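Local coordinates for tetrapyrrole methylase family protein (Chlorobaculum tepidum, PDB 3HH1) that probably methylates the 2'-hydroxyl of a cytidine ribose in 16S rRNA with S-adenosyl-L-methionine, here as a tetrapyrrole-methylase-family domain of a longer enzyme, at residues A[68-71]-A[72-76]. Sequence-based numbering, arbitrary orientation.
With SO4 (sulfate ion), chain E.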
# COMPACT_ATOMS: atom_id res chain seq x y z
N ALA A 68 -7.38 15.53 7.22
CA ALA A 68 -7.98 14.35 6.57
C ALA A 68 -7.89 13.15 7.49
O ALA A 68 -8.87 12.45 7.67
CB ALA A 68 -7.33 14.04 5.19
N VAL A 69 -6.75 12.96 8.12
CA VAL A 69 -6.59 11.85 9.06
C VAL A 69 -7.57 12.00 10.24
O VAL A 69 -8.24 11.05 10.63
CB VAL A 69 -5.15 11.74 9.60
CG1 VAL A 69 -5.08 10.60 10.52
CG2 VAL A 69 -4.13 11.52 8.50
N ARG A 70 -7.67 13.20 10.79
CA ARG A 70 -8.58 13.44 11.89
C ARG A 70 -10.01 13.12 11.51
O ARG A 70 -10.73 12.46 12.27
CB ARG A 70 -8.49 14.87 12.38
CG ARG A 70 -9.33 15.13 13.57
CD ARG A 70 -8.94 16.43 14.24
NE ARG A 70 -9.06 17.56 13.32
CZ ARG A 70 -8.05 18.25 12.79
NH1 ARG A 70 -6.77 17.98 13.09
NH2 ARG A 70 -8.34 19.25 11.96
N GLN A 71 -10.43 13.57 10.34
CA GLN A 71 -11.79 13.32 9.88
C GLN A 71 -12.10 11.83 9.75
O GLN A 71 -13.19 11.38 10.15
CB GLN A 71 -12.05 13.98 8.54
CG GLN A 71 -12.16 15.48 8.61
CD GLN A 71 -12.38 16.04 7.25
OE1 GLN A 71 -13.44 16.54 6.96
NE2 GLN A 71 -11.44 15.86 6.38
N VAL A 72 -11.14 11.08 9.21
CA VAL A 72 -11.32 9.64 9.01
C VAL A 72 -11.36 8.93 10.35
O VAL A 72 -12.26 8.10 10.59
CB VAL A 72 -10.22 9.05 8.11
CG1 VAL A 72 -10.15 7.49 8.18
CG2 VAL A 72 -10.37 9.58 6.67
N ILE A 73 -10.43 9.25 11.24
CA ILE A 73 -10.40 8.60 12.56
C ILE A 73 -11.66 8.91 13.35
O ILE A 73 -12.22 8.02 13.97
CB ILE A 73 -9.13 8.97 13.40
CG1 ILE A 73 -7.84 8.48 12.72
CG2 ILE A 73 -9.24 8.45 14.87
CD1 ILE A 73 -7.65 7.01 12.64
N GLU A 74 -12.13 10.16 13.30
CA GLU A 74 -13.35 10.52 14.00
C GLU A 74 -14.52 9.74 13.46
O GLU A 74 -15.34 9.23 14.24
CB GLU A 74 -13.59 12.02 13.96
CG GLU A 74 -12.59 12.73 14.86
CD GLU A 74 -12.71 14.24 14.89
OE1 GLU A 74 -13.57 14.80 14.18
OE2 GLU A 74 -11.91 14.88 15.61
N LEU A 75 -14.62 9.61 12.14
CA LEU A 75 -15.75 8.87 11.56
C LEU A 75 -15.71 7.38 11.96
O LEU A 75 -16.72 6.81 12.33
CB LEU A 75 -15.74 9.02 10.07
CG LEU A 75 -17.01 8.85 9.24
CD1 LEU A 75 -18.33 9.27 9.93
CD2 LEU A 75 -16.82 9.59 7.95
N LEU A 76 -14.53 6.77 11.92
CA LEU A 76 -14.36 5.37 12.33
C LEU A 76 -14.69 5.16 13.82
O LEU A 76 -15.39 4.22 14.20
CB LEU A 76 -12.93 4.94 12.05
CG LEU A 76 -12.47 4.79 10.59
CD1 LEU A 76 -10.97 4.52 10.52
CD2 LEU A 76 -13.29 3.71 9.85
S SO4 E . -11.38 21.11 11.00
O1 SO4 E . -10.98 19.75 11.39
O2 SO4 E . -11.32 21.98 12.17
O3 SO4 E . -10.48 21.63 9.97
O4 SO4 E . -12.74 21.12 10.45
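Successive turns of the amphipathic alpha-helix 65-77 meet here through i to i+4 pairs. Four backbone bonds set the spacing: Val72, Ile73, Glu74 and Leu75 donate to the carbonyls of Ala68, Val69, Arg70 and Gln71, with Ile73 N to Val69 O at 2.9 Å and nearly linear (172°). On the exposed side, Arg70 and Glu74 run alongside each other. Glu74 reaches back over the Arg70 carbonyl and sets OE2 3.3 Å from the methylene CG of Arg70. The bend at chi3 (58°) helps bring the Arg70 guanidinium to a sulfate, probably from the crystallisation liquor and also held by Arg67. There Arg70 NH2 gives a straight 2.7 Å bond to sulfate O1. Arg70 NE and Glu74 OE2 lie 4.5 Å apart, too far for a salt bridge, though their opposite charges may still attract. Val69 and Ile73, both apolar and beta-branched, lie side by side one turn apart, CG1 to CG1 4.1 Å. Partly exposed Gln71 accepts a hydrogen bond from Arg56 at OE1, while NE2 gives a weak one to the Arg67 carbonyl. On the inner face, small Ala68 fits against strand 57-59, Val72 fills in between that strand, strand 34-37 and Met100, and Leu76 packs on helix 98-106, which Val69 touches from the edge.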